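Local coordinates for protein oxidoreductase NdmD (Pseudomonas putida, PDB 6ICM) that oxidises NADH and passes the electrons to the N-demethylases NdmA and NdmB, starting caffeine breakdown, this chain being its [2Fe-2S] ferredoxin-type domain, at residues D[48-53]-D[82-87]; D[57-62]-D[70-75]. All blocks are in the same frame, centred on the assembly; numbering follows the deposited sequence.

Both contacts lie in the ferredoxin-type domain, which has the beta-grasp fold of plant-type [2Fe-2S] ferredoxins. Along the chain contact 2 is nested inside contact 1: 48-53 comes first, then 57-62, 70-75 and finally 82-87. Their centres are about 14 Å apart. They meet through strand 70-71, which pairs antiparallel with strand 46-48. Val48 CG2 packs on Ile71 CG2 at 3.6 Å, and Leu53 also touches Ile71. Contact 1 closes the C-terminal strand 82-85 against 48-51, where the chain turns a corner at Val49. Contact 2 sits beside the cluster and holds one of its cysteine ligands. Val48 and Leu53 thus pack from contact 1 against the strand that leads on to Met72 and Cys74.

Contact 1. Residues D[48-53]-D[82-87]; sequences VVSGDL and KIVLDL
The 48-53 segment runs antiparallel to the C-terminal strand and bulges where they meet. Val49 and Ser50 both face Val84, which makes a classic beta bulge, and the chain turns a corner at Val49. The better bond is from Val49 N to Val84 O, 2.8 Å long and nearly along the C=O axis. The second, from Val84 N to Ser50 O, is longer at 3.3 Å, its donor above the carbonyl plane.

The side chains fit around this kink. The bump on one flank is Val49. Its CG2, anti to the carbonyl carbon, sits in the notch between Val84 O and Asp86 CB, 3.5 Å from the latter. Asp86 is the centre of an inverse gamma turn, so the chain bends just where the valine lodges. Next to it, Ser50 OG lies against the Val84 methyl CG2 at 3.3 Å. Val48 and Leu85 point to the other face, which is buried. There Val48 CG2 meets Leu85 CD2 at 4.1 Å, the two side chains crossing obliquely. Farther along, the bare CA of Gly51 lets Ile83 CA come within 4.3 Å. A side chain would strike Ile83 CA and crowd Lys82 O, and the backbone angles alone call for glycine. Beyond the glycine, Leu53 CD2 meets Ile83 CD1 at 3.6 Å, the two side chains at about a right angle. Ile83 is extended (chi2 -176°), which carries its tip to the leucine.

Strand 3-6 lies beside 82-85 in the beta-grasp sheet, and its Glu3 and Glu5 also touch Ile83. The straight Val49 N to Val84 O bond sets the alignment. The rest is mostly aliphatic contact on both faces, with Val84 and Val49 covered most. No charged pair crosses, so shape matters more than charge.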
ATOM      1  N   VAL D  48      29.947   6.031 -53.862  1.00 64.29           N
ATOM      2  CA  VAL D  48      31.076   6.162 -54.768  1.00 62.15           C
ATOM      3  C   VAL D  48      30.586   5.914 -56.190  1.00 66.78           C
ATOM      4  O   VAL D  48      29.792   4.992 -56.431  1.00 69.40           O
ATOM      5  CB  VAL D  48      32.186   5.177 -54.380  1.00 59.26           C
ATOM      6  CG1 VAL D  48      33.298   5.189 -55.404  1.00 66.32           C
ATOM      7  CG2 VAL D  48      32.680   5.499 -52.973  1.00 54.20           C
ATOM      8  N   VAL D  49      31.039   6.755 -57.120  1.00 64.13           N
ATOM      9  CA  VAL D  49      30.835   6.515 -58.552  1.00 68.98           C
ATOM     10  C   VAL D  49      32.006   5.753 -59.157  1.00 68.00           C
ATOM     11  O   VAL D  49      31.821   4.714 -59.797  1.00 69.44           O
ATOM     12  CB  VAL D  49      30.591   7.841 -59.300  1.00 62.40           C
ATOM     13  CG1 VAL D  49      30.091   7.542 -60.680  1.00 61.18           C
ATOM     14  CG2 VAL D  49      29.585   8.683 -58.549  1.00 63.15           C
ATOM     15  N   SER D  50      33.225   6.247 -58.953  1.00 69.30           N
ATOM     16  CA  SER D  50      34.420   5.671 -59.552  1.00 72.13           C
ATOM     17  C   SER D  50      35.516   5.566 -58.501  1.00 73.76           C
ATOM     18  O   SER D  50      35.436   6.155 -57.423  1.00 76.04           O
ATOM     19  CB  SER D  50      34.918   6.519 -60.728  1.00 74.89           C
ATOM     20  OG  SER D  50      35.746   7.570 -60.261  1.00 78.34           O
ATOM     21  N   GLY D  51      36.558   4.830 -58.835  1.00 71.01           N
ATOM     22  CA  GLY D  51      37.718   4.770 -57.972  1.00 71.35           C
ATOM     23  C   GLY D  51      37.852   3.412 -57.318  1.00 73.79           C
ATOM     24  O   GLY D  51      36.864   2.691 -57.111  1.00 78.34           O
ATOM     25  N   ASP D  52      39.097   3.055 -56.986  1.00 73.44           N
ATOM     26  CA  ASP D  52      39.431   1.766 -56.377  1.00 76.34           C
ATOM     27  C   ASP D  52      39.714   1.980 -54.894  1.00 79.26           C
ATOM     28  O   ASP D  52      40.443   2.912 -54.530  1.00 78.81           O
ATOM     29  CB  ASP D  52      40.630   1.108 -57.079  1.00 80.16           C
ATOM     30  CG  ASP D  52      40.253   0.474 -58.443  1.00 94.87           C
ATOM     31  OD1 ASP D  52      40.053   1.234 -59.424  1.00 94.80           O
ATOM     32  OD2 ASP D  52      40.176  -0.782 -58.545  1.00 87.25           O
ATOM     33  N   LEU D  53      39.134   1.122 -54.044  1.00 79.16           N
ATOM     34  CA  LEU D  53      38.912   1.436 -52.635  1.00 77.72           C
ATOM     35  C   LEU D  53      39.511   0.393 -51.698  1.00 73.95           C
ATOM     36  O   LEU D  53      39.592  -0.783 -52.019  1.00 73.44           O
ATOM     37  CB  LEU D  53      37.422   1.550 -52.305  1.00 69.64           C
ATOM     38  CG  LEU D  53      36.525   2.429 -53.192  1.00 65.69           C
ATOM     39  CD1 LEU D  53      35.027   2.183 -53.027  1.00 60.75           C
ATOM     40  CD2 LEU D  53      36.809   3.887 -52.979  1.00 68.51           C
ATOM     41  N   LYS D  82      42.445   8.836 -58.182  1.00 81.05           N
ATOM     42  CA  LYS D  82      41.240   9.644 -58.093  1.00 80.87           C
ATOM     43  C   LYS D  82      40.100   8.781 -57.563  1.00 79.95           C
ATOM     44  O   LYS D  82      40.110   7.554 -57.708  1.00 80.64           O
ATOM     45  CB  LYS D  82      40.854  10.237 -59.459  1.00 72.98           C
ATOM     46  CG  LYS D  82      40.070  11.536 -59.367  1.00 72.21           C
ATOM     47  CD  LYS D  82      39.471  11.948 -60.706  1.00 75.19           C
ATOM     48  CE  LYS D  82      38.990  13.400 -60.679  1.00 79.30           C
ATOM     49  NZ  LYS D  82      40.132  14.368 -60.756  1.00 78.17           N
ATOM     50  N   ILE D  83      39.121   9.436 -56.941  1.00 78.08           N
ATOM     51  CA  ILE D  83      37.898   8.794 -56.453  1.00 77.48           C
ATOM     52  C   ILE D  83      36.767   9.805 -56.576  1.00 72.73           C
ATOM     53  O   ILE D  83      36.932  10.966 -56.207  1.00 68.11           O
ATOM     54  CB  ILE D  83      38.045   8.304 -54.988  1.00 80.48           C
ATOM     55  CG1 ILE D  83      36.686   7.877 -54.405  1.00 73.71           C
ATOM     56  CG2 ILE D  83      38.725   9.360 -54.104  1.00 72.44           C
ATOM     57  CD1 ILE D  83      36.728   7.463 -52.948  1.00 61.15           C
ATOM     58  N   VAL D  84      35.616   9.398 -57.099  1.00 72.44           N
ATOM     59  CA  VAL D  84      34.508  10.343 -57.247  1.00 73.56           C
ATOM     60  C   VAL D  84      33.359   9.916 -56.347  1.00 66.77           C
ATOM     61  O   VAL D  84      32.834   8.801 -56.479  1.00 64.03           O
ATOM     62  CB  VAL D  84      34.047  10.466 -58.705  1.00 68.51           C
ATOM     63  CG1 VAL D  84      33.011  11.570 -58.820  1.00 66.99           C
ATOM     64  CG2 VAL D  84      35.221  10.768 -59.583  1.00 68.33           C
ATOM     65  N   LEU D  85      32.973  10.807 -55.440  1.00 62.11           N
ATOM     66  CA  LEU D  85      31.849  10.587 -54.544  1.00 61.73           C
ATOM     67  C   LEU D  85      30.622  11.294 -55.087  1.00 58.03           C
ATOM     68  O   LEU D  85      30.706  12.446 -55.518  1.00 64.73           O
ATOM     69  CB  LEU D  85      32.144  11.088 -53.131  1.00 62.86           C
ATOM     70  CG  LEU D  85      33.538  10.841 -52.570  1.00 53.97           C
ATOM     71  CD1 LEU D  85      33.581  11.455 -51.194  1.00 44.98           C
ATOM     72  CD2 LEU D  85      33.858   9.369 -52.522  1.00 54.18           C
ATOM     73  N   ASP D  86      29.487  10.607 -55.039  1.00 59.88           N
ATOM     74  CA  ASP D  86      28.253  11.069 -55.663  1.00 64.04           C
ATOM     75  C   ASP D  86      27.515  11.985 -54.675  1.00 68.42           C
ATOM     76  O   ASP D  86      26.482  11.644 -54.086  1.00 62.86           O
ATOM     77  CB  ASP D  86      27.438   9.860 -56.107  1.00 58.57           C
ATOM     78  CG  ASP D  86      26.128  10.229 -56.773  1.00 71.03           C
ATOM     79  OD1 ASP D  86      25.973  11.389 -57.222  1.00 74.42           O
ATOM     80  OD2 ASP D  86      25.247   9.339 -56.835  1.00 72.07           O
ATOM     81  N   LEU D  87      28.089  13.183 -54.500  1.00 64.14           N
ATOM     82  CA  LEU D  87      27.573  14.171 -53.543  1.00 70.82           C
ATOM     83  C   LEU D  87      27.594  15.615 -54.055  1.00 68.90           C
ATOM     84  O   LEU D  87      28.475  15.999 -54.826  1.00 65.00           O
ATOM     85  CB  LEU D  87      28.360  14.091 -52.223  1.00 67.89           C
ATOM     86  CG  LEU D  87      27.994  12.960 -51.250  1.00 65.30           C
ATOM     87  CD1 LEU D  87      29.065  12.815 -50.217  1.00 57.83           C
ATOM     88  CD2 LEU D  87      26.646  13.192 -50.570  1.00 66.46           C
TER

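Contact 2. Residues D[57-62]-D[70-75]; sequences DTYLSK and WIMPCV. With FES (Fe2/s2 (inorganic) cluster), chain K.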
ATOM      1  N   ASP D  57      36.524  -0.520 -42.347  1.00 68.85           N
ATOM      2  CA  ASP D  57      35.394  -0.368 -41.453  1.00 67.49           C
ATOM      3  C   ASP D  57      34.914  -1.732 -40.981  1.00 70.72           C
ATOM      4  O   ASP D  57      35.362  -2.785 -41.448  1.00 70.83           O
ATOM      5  CB  ASP D  57      34.258   0.361 -42.156  1.00 63.33           C
ATOM      6  CG  ASP D  57      33.740  -0.417 -43.339  1.00 66.95           C
ATOM      7  OD1 ASP D  57      34.458  -0.444 -44.365  1.00 70.59           O
ATOM      8  OD2 ASP D  57      32.641  -1.018 -43.241  1.00 67.00           O
ATOM      9  N   THR D  58      33.975  -1.692 -40.046  1.00 65.43           N
ATOM     10  CA  THR D  58      33.257  -2.854 -39.565  1.00 62.10           C
ATOM     11  C   THR D  58      31.760  -2.603 -39.655  1.00 60.21           C
ATOM     12  O   THR D  58      30.976  -3.017 -38.793  1.00 60.48           O
ATOM     13  CB  THR D  58      33.694  -3.215 -38.142  1.00 66.68           C
ATOM     14  OG1 THR D  58      33.555  -2.083 -37.265  1.00 64.87           O
ATOM     15  CG2 THR D  58      35.160  -3.707 -38.131  1.00 57.83           C
ATOM     16  N   TYR D  59      31.349  -1.908 -40.707  1.00 59.54           N
ATOM     17  CA  TYR D  59      29.943  -1.659 -40.989  1.00 54.49           C
ATOM     18  C   TYR D  59      29.494  -2.251 -42.313  1.00 57.80           C
ATOM     19  O   TYR D  59      28.380  -2.768 -42.412  1.00 57.84           O
ATOM     20  CB  TYR D  59      29.666  -0.151 -40.987  1.00 51.21           C
ATOM     21  CG  TYR D  59      28.242   0.203 -41.343  1.00 51.91           C
ATOM     22  CD1 TYR D  59      27.218   0.095 -40.411  1.00 53.66           C
ATOM     23  CD2 TYR D  59      27.919   0.647 -42.612  1.00 53.80           C
ATOM     24  CE1 TYR D  59      25.898   0.412 -40.744  1.00 53.59           C
ATOM     25  CE2 TYR D  59      26.619   0.960 -42.951  1.00 55.67           C
ATOM     26  CZ  TYR D  59      25.607   0.840 -42.019  1.00 56.40           C
ATOM     27  OH  TYR D  59      24.310   1.175 -42.386  1.00 59.58           O
ATOM     28  N   LEU D  60      30.324  -2.197 -43.346  1.00 62.08           N
ATOM     29  CA  LEU D  60      29.880  -2.644 -44.655  1.00 59.80           C
ATOM     30  C   LEU D  60      30.057  -4.140 -44.814  1.00 59.18           C
ATOM     31  O   LEU D  60      31.110  -4.689 -44.480  1.00 60.46           O
ATOM     32  CB  LEU D  60      30.630  -1.910 -45.766  1.00 55.32           C
ATOM     33  CG  LEU D  60      30.190  -0.456 -45.909  1.00 55.02           C
ATOM     34  CD1 LEU D  60      31.254   0.340 -46.576  1.00 54.53           C
ATOM     35  CD2 LEU D  60      28.875  -0.339 -46.687  1.00 59.41           C
ATOM     36  N   SER D  61      29.026  -4.781 -45.364  1.00 59.25           N
ATOM     37  CA  SER D  61      29.077  -6.201 -45.686  1.00 59.51           C
ATOM     38  C   SER D  61      30.127  -6.468 -46.755  1.00 61.81           C
ATOM     39  O   SER D  61      30.350  -5.640 -47.636  1.00 61.87           O
ATOM     40  CB  SER D  61      27.716  -6.688 -46.186  1.00 56.73           C
ATOM     41  OG  SER D  61      27.476  -6.276 -47.516  1.00 50.68           O
ATOM     42  N   LYS D  62      30.760  -7.650 -46.683  1.00 69.03           N
ATOM     43  CA  LYS D  62      31.775  -8.019 -47.670  1.00 67.32           C
ATOM     44  C   LYS D  62      31.297  -7.728 -49.096  1.00 67.13           C
ATOM     45  O   LYS D  62      32.060  -7.220 -49.921  1.00 69.65           O
ATOM     46  CB  LYS D  62      32.166  -9.499 -47.525  1.00 69.27           C
ATOM     47  CG  LYS D  62      32.560  -9.969 -46.094  1.00 80.14           C
ATOM     48  CD  LYS D  62      33.979  -9.539 -45.647  1.00 83.80           C
ATOM     49  CE  LYS D  62      33.948  -8.326 -44.687  1.00 78.78           C
ATOM     50  NZ  LYS D  62      35.303  -7.898 -44.200  1.00 70.28           N
ATOM     51  N   TRP D  70      30.230   2.116 -52.173  1.00 52.37           N
ATOM     52  CA  TRP D  70      30.187   2.738 -50.853  1.00 50.22           C
ATOM     53  C   TRP D  70      31.580   2.818 -50.251  1.00 50.15           C
ATOM     54  O   TRP D  70      32.482   2.059 -50.613  1.00 53.39           O
ATOM     55  CB  TRP D  70      29.315   1.962 -49.879  1.00 47.91           C
ATOM     56  CG  TRP D  70      27.985   1.652 -50.376  1.00 49.09           C
ATOM     57  CD1 TRP D  70      27.545   0.450 -50.849  1.00 54.83           C
ATOM     58  CD2 TRP D  70      26.881   2.546 -50.451  1.00 46.31           C
ATOM     59  NE1 TRP D  70      26.222   0.543 -51.216  1.00 53.89           N
ATOM     60  CE2 TRP D  70      25.789   1.819 -50.976  1.00 49.78           C
ATOM     61  CE3 TRP D  70      26.703   3.886 -50.121  1.00 46.85           C
ATOM     62  CZ2 TRP D  70      24.544   2.391 -51.184  1.00 50.59           C
ATOM     63  CZ3 TRP D  70      25.460   4.456 -50.321  1.00 52.35           C
ATOM     64  CH2 TRP D  70      24.395   3.708 -50.849  1.00 53.00           C
ATOM     65  N   ILE D  71      31.728   3.729 -49.289  1.00 44.93           N
ATOM     66  CA  ILE D  71      32.976   3.900 -48.553  1.00 49.48           C
ATOM     67  C   ILE D  71      32.653   4.611 -47.249  1.00 53.46           C
ATOM     68  O   ILE D  71      31.748   5.447 -47.188  1.00 54.20           O
ATOM     69  CB  ILE D  71      34.041   4.685 -49.370  1.00 54.54           C
ATOM     70  CG1 ILE D  71      35.392   4.625 -48.657  1.00 55.63           C
ATOM     71  CG2 ILE D  71      33.637   6.152 -49.561  1.00 47.52           C
ATOM     72  CD1 ILE D  71      36.515   5.260 -49.386  1.00 59.46           C
ATOM     73  N   MET D  72      33.393   4.264 -46.195  1.00 54.19           N
ATOM     74  CA  MET D  72      33.300   4.920 -44.902  1.00 53.25           C
ATOM     75  C   MET D  72      34.522   5.821 -44.757  1.00 58.89           C
ATOM     76  O   MET D  72      35.627   5.329 -44.462  1.00 59.79           O
ATOM     77  CB  MET D  72      33.245   3.881 -43.777  1.00 54.15           C
ATOM     78  CG  MET D  72      32.371   2.667 -44.099  1.00 53.95           C
ATOM     79  SD  MET D  72      30.613   3.047 -44.361  1.00 48.31           S
ATOM     80  CE  MET D  72      30.326   4.021 -42.883  1.00 50.14           C
ATOM     81  N   PRO D  73      34.396   7.128 -44.993  1.00 56.84           N
ATOM     82  CA  PRO D  73      35.592   7.986 -45.060  1.00 56.31           C
ATOM     83  C   PRO D  73      36.325   8.150 -43.751  1.00 58.15           C
ATOM     84  O   PRO D  73      37.488   8.579 -43.770  1.00 63.32           O
ATOM     85  CB  PRO D  73      35.038   9.328 -45.548  1.00 55.24           C
ATOM     86  CG  PRO D  73      33.565   9.239 -45.360  1.00 55.80           C
ATOM     87  CD  PRO D  73      33.206   7.806 -45.518  1.00 57.79           C
ATOM     88  N   CYS D  74      35.704   7.832 -42.620  1.00 58.79           N
ATOM     89  CA  CYS D  74      36.380   8.040 -41.351  1.00 55.60           C
ATOM     90  C   CYS D  74      37.596   7.141 -41.194  1.00 58.79           C
ATOM     91  O   CYS D  74      38.504   7.492 -40.429  1.00 60.85           O
ATOM     92  CB  CYS D  74      35.414   7.799 -40.195  1.00 60.32           C
ATOM     93  SG  CYS D  74      34.789   6.105 -40.114  1.00 64.49           S
ATOM     94  N   VAL D  75      37.635   5.991 -41.888  1.00 52.45           N
ATOM     95  CA  VAL D  75      38.696   5.015 -41.659  1.00 49.91           C
ATOM     96  C   VAL D  75      39.192   4.411 -42.963  1.00 54.85           C
ATOM     97  O   VAL D  75      40.272   3.817 -43.000  1.00 55.47           O
ATOM     98  CB  VAL D  75      38.245   3.897 -40.692  1.00 55.96           C
ATOM     99  CG1 VAL D  75      37.780   4.462 -39.356  1.00 54.21           C
ATOM    100  CG2 VAL D  75      37.170   3.006 -41.313  1.00 59.71           C
TER
HETATM  101 FE1  FES K 601      30.702   6.104 -37.819  1.00 73.24          FE
HETATM  102 FE2  FES K 601      32.583   6.486 -40.171  1.00 64.10          FE
HETATM  103  S1  FES K 601      31.680   7.844 -38.711  1.00 60.44           S
HETATM  104  S2  FES K 601      31.606   4.731 -39.254  1.00 67.90           S
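Asp57 OD2 is held by two backbone N-H groups of its own loop. Leu60 N donates at 2.6 Å, nearly along the C-O axis and almost straight (167°). Tyr59 N donates at 3.0 Å to the anti lone pair. The bond from Tyr59, two residues on, makes an Asx turn, and that from Leu60, three residues on, an Asx motif; they fix the carboxylate and curl the backbone round it. Two such donors would probably steady its negative charge.

The other segment meets this turn through Met72. Its CG lies 3.5 Å from Asp57 CG, the two side chains crossing at about a right angle. The methionine side chain then bends at chi2 (-63°) and chi3 (-50°). The Leu60 and Met72 side chains reach tip to tip, with Leu60 CD1 3.6 Å from Met72 SD. That sulfur also makes an oblique Met-aromatic contact with the Tyr59 ring, SD lying 4.0 Å from Tyr59 CD2.

This is the cluster site of a plant-type [2Fe-2S] ferredoxin. Cys74 SG binds FE2 at 2.2 Å, and Cys44 is a further ligand of the cluster. Met72 CE lies 3.9 Å from the sulfide S2, so its methyl lines the pocket. An alanine in place of Asp57 would remove both OD2 bonds and would probably loosen the turn that presents Leu60 and Tyr59 to Met72.

Val75 CG2 packs on Asp57 N at 3.7 Å. A chain of another protein covers Tyr59: a basic side chain makes a cation-pi contact with the ring, and basic and polar side chains hydrogen-bond to Tyr59 O.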